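Long-range contact in 3-oxoacyl-[acyl-carrier-protein] synthase (Arabidopsis thaliana, PDB 2IX4), which catalyses the condensation steps of mitochondrial fatty acid synthesis, lengthening acyl chains by two carbons taken from malonyl-ACP: residues A[7-18]-A[91-102]. Sequence-based numbering, arbitrary orientation.
Sequences GLGMVTPLGRGV and YAVCAADEALRD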
ATOM      1  N   GLY A   7      21.889  -3.521  -7.549  1.00 19.64           N
ATOM      2  CA  GLY A   7      21.470  -4.915  -7.659  1.00 19.41           C
ATOM      3  C   GLY A   7      20.132  -5.060  -8.350  1.00 19.49           C
ATOM      4  O   GLY A   7      19.225  -4.264  -8.117  1.00 19.20           O
ATOM      5  N   LEU A   8      20.022  -6.075  -9.204  1.00 19.65           N
ATOM      6  CA  LEU A   8      18.780  -6.364  -9.923  1.00 19.72           C
ATOM      7  C   LEU A   8      18.335  -7.802  -9.671  1.00 20.05           C
ATOM      8  O   LEU A   8      19.161  -8.719  -9.622  1.00 19.75           O
ATOM      9  CB  LEU A   8      18.953  -6.128 -11.430  1.00 19.74           C
ATOM     10  CG  LEU A   8      19.448  -4.779 -11.973  1.00 19.29           C
ATOM     11  CD1 LEU A   8      19.665  -4.866 -13.472  1.00 18.97           C
ATOM     12  CD2 LEU A   8      18.490  -3.647 -11.655  1.00 18.97           C
ATOM     13  N   GLY A   9      17.027  -7.996  -9.510  1.00 20.05           N
ATOM     14  CA  GLY A   9      16.475  -9.328  -9.279  1.00 20.35           C
ATOM     15  C   GLY A   9      15.051  -9.421  -9.781  1.00 20.61           C
ATOM     16  O   GLY A   9      14.268  -8.490  -9.602  1.00 20.51           O
ATOM     17  N   MET A  10      14.714 -10.539 -10.418  1.00 20.82           N
ATOM     18  CA  MET A  10      13.357 -10.719 -10.941  1.00 21.36           C
ATOM     19  C   MET A  10      12.976 -12.175 -11.182  1.00 21.41           C
ATOM     20  O   MET A  10      13.835 -13.039 -11.387  1.00 21.25           O
ATOM     21  CB  MET A  10      13.147  -9.890 -12.222  1.00 21.57           C
ATOM     22  CG  MET A  10      13.873 -10.419 -13.465  1.00 22.25           C
ATOM     23  SD  MET A  10      14.268  -9.166 -14.703  1.00 25.45           S
ATOM     24  CE  MET A  10      12.739  -8.242 -14.789  1.00 21.85           C
ATOM     25  N   VAL A  11      11.672 -12.423 -11.136  1.00 21.56           N
ATOM     26  CA  VAL A  11      11.083 -13.692 -11.553  1.00 21.67           C
ATOM     27  C   VAL A  11       9.840 -13.350 -12.373  1.00 21.61           C
ATOM     28  O   VAL A  11       8.916 -12.703 -11.877  1.00 21.46           O
ATOM     29  CB  VAL A  11      10.797 -14.649 -10.343  1.00 21.90           C
ATOM     30  CG1 VAL A  11      10.014 -13.956  -9.231  1.00 22.50           C
ATOM     31  CG2 VAL A  11      10.100 -15.926 -10.794  1.00 21.95           C
ATOM     32  N   THR A  12       9.852 -13.745 -13.644  1.00 21.43           N
ATOM     33  CA  THR A  12       8.831 -13.309 -14.609  1.00 21.32           C
ATOM     34  C   THR A  12       8.328 -14.492 -15.443  1.00 21.24           C
ATOM     35  O   THR A  12       8.886 -15.590 -15.351  1.00 21.27           O
ATOM     36  CB  THR A  12       9.384 -12.219 -15.574  1.00 21.32           C
ATOM     37  OG1 THR A  12      10.346 -12.800 -16.465  1.00 21.81           O
ATOM     38  CG2 THR A  12      10.020 -11.059 -14.813  1.00 20.86           C
ATOM     39  N   PRO A  13       7.274 -14.277 -16.262  1.00 21.25           N
ATOM     40  CA  PRO A  13       6.853 -15.297 -17.229  1.00 21.31           C
ATOM     41  C   PRO A  13       7.896 -15.639 -18.304  1.00 21.56           C
ATOM     42  O   PRO A  13       7.698 -16.591 -19.063  1.00 21.67           O
ATOM     43  CB  PRO A  13       5.606 -14.675 -17.869  1.00 21.10           C
ATOM     44  CG  PRO A  13       5.120 -13.690 -16.851  1.00 21.00           C
ATOM     45  CD  PRO A  13       6.375 -13.107 -16.305  1.00 21.04           C
ATOM     46  N   LEU A  14       8.982 -14.871 -18.369  1.00 21.85           N
ATOM     47  CA  LEU A  14      10.106 -15.179 -19.253  1.00 22.10           C
ATOM     48  C   LEU A  14      11.232 -15.892 -18.508  1.00 22.53           C
ATOM     49  O   LEU A  14      12.315 -16.104 -19.062  1.00 22.66           O
ATOM     50  CB  LEU A  14      10.640 -13.910 -19.928  1.00 22.16           C
ATOM     51  CG  LEU A  14       9.672 -13.081 -20.783  1.00 21.89           C
ATOM     52  CD1 LEU A  14      10.348 -11.801 -21.254  1.00 21.67           C
ATOM     53  CD2 LEU A  14       9.144 -13.884 -21.970  1.00 21.41           C
ATOM     54  N   GLY A  15      10.978 -16.248 -17.250  1.00 22.69           N
ATOM     55  CA  GLY A  15      11.927 -17.034 -16.466  1.00 22.99           C
ATOM     56  C   GLY A  15      12.277 -16.451 -15.111  1.00 23.14           C
ATOM     57  O   GLY A  15      11.982 -15.290 -14.819  1.00 22.87           O
ATOM     58  N   ARG A  16      12.900 -17.277 -14.279  1.00 23.26           N
ATOM     59  CA  ARG A  16      13.410 -16.829 -12.996  1.00 23.85           C
ATOM     60  C   ARG A  16      14.838 -16.338 -13.192  1.00 24.12           C
ATOM     61  O   ARG A  16      15.679 -17.059 -13.735  1.00 23.97           O
ATOM     62  CB  ARG A  16      13.346 -17.968 -11.969  1.00 24.00           C
ATOM     63  CG  ARG A  16      13.851 -17.617 -10.568  1.00 24.53           C
ATOM     64  CD  ARG A  16      15.295 -18.043 -10.374  1.00 25.48           C
ATOM     65  NE  ARG A  16      15.462 -19.469 -10.647  1.00 26.76           N
ATOM     66  CZ  ARG A  16      16.631 -20.077 -10.819  1.00 27.12           C
ATOM     67  NH1 ARG A  16      17.767 -19.394 -10.742  1.00 28.31           N
ATOM     68  NH2 ARG A  16      16.661 -21.377 -11.065  1.00 27.44           N
ATOM     69  N   GLY A  17      15.103 -15.108 -12.758  1.00 24.42           N
ATOM     70  CA  GLY A  17      16.430 -14.510 -12.896  1.00 24.91           C
ATOM     71  C   GLY A  17      16.482 -13.430 -13.959  1.00 25.20           C
ATOM     72  O   GLY A  17      15.771 -13.504 -14.967  1.00 25.19           O
ATOM     73  N   VAL A  18      17.327 -12.426 -13.728  1.00 25.65           N
ATOM     74  CA  VAL A  18      17.521 -11.311 -14.664  1.00 26.22           C
ATOM     75  C   VAL A  18      18.081 -11.792 -16.009  1.00 26.52           C
ATOM     76  O   VAL A  18      17.555 -11.433 -17.063  1.00 26.59           O
ATOM     77  CB  VAL A  18      18.425 -10.192 -14.054  1.00 26.28           C
ATOM     78  CG1 VAL A  18      18.786  -9.141 -15.098  1.00 26.36           C
ATOM     79  CG2 VAL A  18      17.736  -9.527 -12.868  1.00 26.08           C
ATOM     80  N   TYR A  91       7.715 -14.938  -4.551  1.00 20.81           N
ATOM     81  CA  TYR A  91       8.286 -14.281  -5.731  1.00 20.63           C
ATOM     82  C   TYR A  91       9.218 -13.139  -5.332  1.00 20.53           C
ATOM     83  O   TYR A  91      10.324 -13.018  -5.863  1.00 20.64           O
ATOM     84  CB  TYR A  91       7.188 -13.741  -6.658  1.00 20.72           C
ATOM     85  CG  TYR A  91       6.334 -14.782  -7.354  1.00 20.57           C
ATOM     86  CD1 TYR A  91       5.118 -14.422  -7.929  1.00 20.92           C
ATOM     87  CD2 TYR A  91       6.729 -16.121  -7.433  1.00 21.04           C
ATOM     88  CE1 TYR A  91       4.325 -15.354  -8.571  1.00 21.29           C
ATOM     89  CE2 TYR A  91       5.934 -17.069  -8.070  1.00 20.97           C
ATOM     90  CZ  TYR A  91       4.732 -16.674  -8.636  1.00 21.48           C
ATOM     91  OH  TYR A  91       3.930 -17.592  -9.269  1.00 21.71           O
ATOM     92  N   ALA A  92       8.758 -12.320  -4.388  1.00 20.49           N
ATOM     93  CA  ALA A  92       9.506 -11.163  -3.909  1.00 20.56           C
ATOM     94  C   ALA A  92      10.783 -11.583  -3.197  1.00 20.63           C
ATOM     95  O   ALA A  92      11.831 -10.986  -3.411  1.00 20.65           O
ATOM     96  CB  ALA A  92       8.642 -10.314  -2.993  1.00 20.54           C
ATOM     97  N   VAL A  93      10.691 -12.612  -2.360  1.00 20.76           N
ATOM     98  CA  VAL A  93      11.858 -13.113  -1.635  1.00 20.72           C
ATOM     99  C   VAL A  93      12.884 -13.671  -2.620  1.00 20.77           C
ATOM    100  O   VAL A  93      14.076 -13.391  -2.502  1.00 20.87           O
ATOM    101  CB  VAL A  93      11.471 -14.153  -0.548  1.00 20.87           C
ATOM    102  CG1 VAL A  93      12.716 -14.791   0.078  1.00 20.61           C
ATOM    103  CG2 VAL A  93      10.622 -13.495   0.532  1.00 20.53           C
ATOM    104  N   CYS A  94      12.406 -14.440  -3.599  1.00 20.83           N
ATOM    105  CA  CYS A  94      13.253 -14.978  -4.668  1.00 20.90           C
ATOM    106  C   CYS A  94      13.997 -13.862  -5.410  1.00 20.72           C
ATOM    107  O   CYS A  94      15.219 -13.918  -5.571  1.00 20.50           O
ATOM    108  CB  CYS A  94      12.410 -15.802  -5.650  1.00 20.88           C
ATOM    109  SG  CYS A  94      13.331 -16.495  -7.035  1.00 21.64           S
ATOM    110  N   ALA A  95      13.247 -12.851  -5.844  1.00 20.32           N
ATOM    111  CA  ALA A  95      13.808 -11.705  -6.557  1.00 20.26           C
ATOM    112  C   ALA A  95      14.738 -10.866  -5.679  1.00 20.19           C
ATOM    113  O   ALA A  95      15.786 -10.406  -6.143  1.00 20.20           O
ATOM    114  CB  ALA A  95      12.693 -10.844  -7.135  1.00 19.92           C
ATOM    115  N   ALA A  96      14.353 -10.672  -4.416  1.00 19.90           N
ATOM    116  CA  ALA A  96      15.159  -9.896  -3.474  1.00 19.83           C
ATOM    117  C   ALA A  96      16.496 -10.569  -3.207  1.00 19.89           C
ATOM    118  O   ALA A  96      17.519  -9.895  -3.105  1.00 20.06           O
ATOM    119  CB  ALA A  96      14.410  -9.662  -2.174  1.00 19.72           C
ATOM    120  N   ASP A  97      16.481 -11.897  -3.110  1.00 19.92           N
ATOM    121  CA  ASP A  97      17.702 -12.672  -2.885  1.00 19.97           C
ATOM    122  C   ASP A  97      18.689 -12.532  -4.040  1.00 19.98           C
ATOM    123  O   ASP A  97      19.901 -12.430  -3.820  1.00 19.93           O
ATOM    124  CB  ASP A  97      17.375 -14.148  -2.663  1.00 20.11           C
ATOM    125  CG  ASP A  97      18.554 -14.924  -2.104  1.00 20.60           C
ATOM    126  OD1 ASP A  97      19.123 -15.753  -2.845  1.00 21.18           O
ATOM    127  OD2 ASP A  97      18.920 -14.687  -0.930  1.00 21.00           O
ATOM    128  N   GLU A  98      18.170 -12.546  -5.267  1.00 19.91           N
ATOM    129  CA  GLU A  98      18.991 -12.342  -6.458  1.00 19.86           C
ATOM    130  C   GLU A  98      19.574 -10.930  -6.485  1.00 19.75           C
ATOM    131  O   GLU A  98      20.774 -10.757  -6.706  1.00 19.55           O
ATOM    132  CB  GLU A  98      18.186 -12.608  -7.736  1.00 19.89           C
ATOM    133  CG  GLU A  98      19.016 -12.506  -9.014  1.00 20.45           C
ATOM    134  CD  GLU A  98      18.185 -12.457 -10.288  1.00 20.73           C
ATOM    135  OE1 GLU A  98      16.937 -12.539 -10.219  1.00 20.46           O
ATOM    136  OE2 GLU A  98      18.797 -12.338 -11.369  1.00 21.62           O
ATOM    137  N   ALA A  99      18.717  -9.933  -6.257  1.00 19.63           N
ATOM    138  CA  ALA A  99      19.132  -8.529  -6.230  1.00 19.73           C
ATOM    139  C   ALA A  99      20.226  -8.253  -5.195  1.00 19.91           C
ATOM    140  O   ALA A  99      21.220  -7.594  -5.499  1.00 20.08           O
ATOM    141  CB  ALA A  99      17.926  -7.619  -5.997  1.00 19.76           C
ATOM    142  N   LEU A 100      20.043  -8.768  -3.980  1.00 20.02           N
ATOM    143  CA  LEU A 100      21.003  -8.557  -2.892  1.00 20.33           C
ATOM    144  C   LEU A 100      22.348  -9.239  -3.135  1.00 20.55           C
ATOM    145  O   LEU A 100      23.401  -8.689  -2.793  1.00 20.53           O
ATOM    146  CB  LEU A 100      20.407  -8.993  -1.548  1.00 20.27           C
ATOM    147  CG  LEU A 100      19.317  -8.074  -0.979  1.00 20.48           C
ATOM    148  CD1 LEU A 100      18.461  -8.821   0.029  1.00 19.96           C
ATOM    149  CD2 LEU A 100      19.918  -6.814  -0.359  1.00 20.29           C
ATOM    150  N   ARG A 101      22.313 -10.431  -3.722  1.00 20.80           N
ATOM    151  CA  ARG A 101      23.545 -11.144  -4.065  1.00 21.27           C
ATOM    152  C   ARG A 101      24.262 -10.468  -5.234  1.00 21.24           C
ATOM    153  O   ARG A 101      25.491 -10.393  -5.256  1.00 21.09           O
ATOM    154  CB  ARG A 101      23.266 -12.623  -4.339  1.00 21.49           C
ATOM    155  CG  ARG A 101      22.877 -13.374  -3.075  1.00 22.65           C
ATOM    156  CD  ARG A 101      22.665 -14.857  -3.296  1.00 25.21           C
ATOM    157  NE  ARG A 101      22.116 -15.479  -2.091  1.00 26.96           N
ATOM    158  CZ  ARG A 101      22.843 -15.952  -1.082  1.00 28.66           C
ATOM    159  NH1 ARG A 101      24.171 -15.904  -1.116  1.00 28.88           N
ATOM    160  NH2 ARG A 101      22.237 -16.488  -0.031  1.00 29.71           N
ATOM    161  N   ASP A 102      23.478  -9.955  -6.183  1.00 21.32           N
ATOM    162  CA  ASP A 102      23.982  -9.123  -7.280  1.00 21.45           C
ATOM    163  C   ASP A 102      24.684  -7.869  -6.740  1.00 21.48           C
ATOM    164  O   ASP A 102      25.775  -7.515  -7.197  1.00 21.58           O
ATOM    165  CB  ASP A 102      22.828  -8.740  -8.214  1.00 21.31           C
ATOM    166  CG  ASP A 102      23.286  -8.007  -9.466  1.00 21.63           C
ATOM    167  OD1 ASP A 102      24.401  -8.273  -9.964  1.00 21.21           O
ATOM    168  OD2 ASP A 102      22.503  -7.176  -9.971  1.00 21.35           O
TER
HETATM  169  O   HOH W   1      20.728 -10.286 -11.148  1.00 16.61           O
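Glu98 reaches from helix 91-102 to the backbone of strand 7-12 and to the first turn of helix 18-26, joining both with one carboxylate. Its CG lies anti to the backbone N (chi1 -176°) and the chain stays extended beyond it, which lays the carboxylate against Gly9 CA. OE2 takes an almost straight bond from Val18 N (2.8 Å) through its syn lone pair, while Met10 N approaches OE1 (3.0 Å) from above the carboxylate plane, 45° out of it. A water donates to both OE2 and Leu8 O. One helical turn on, Asp102 OD2 accepts from Leu8 N (2.8 Å) through its anti lone pair; the same oxygen is hydrogen-bonded to the Tyr271 hydroxyl, and OD1 forms a salt bridge with Lys269. Ala99 CB rests on Gly9 N (3.6 Å). Because Gly9 has no side chain, its CA comes within 3.4 Å of Ala95 O in a CA-H...O contact, and the axes of strand 7-12 and helix 91-102 approach to 5.6 Å. Towards the other end, Val11 CG1 packs against Tyr91 CB (3.8 Å), the two side chains crossing at about a right angle, and Arg16 CG lies on Cys94 SG (3.7 Å). Leu8 and Met10 point away from this helix to helix 364-378, so strand 7-12 is sandwiched between two helices, as in the five-layered alpha-beta-alpha-beta-alpha thiolase fold, where each sheet has helices on both faces.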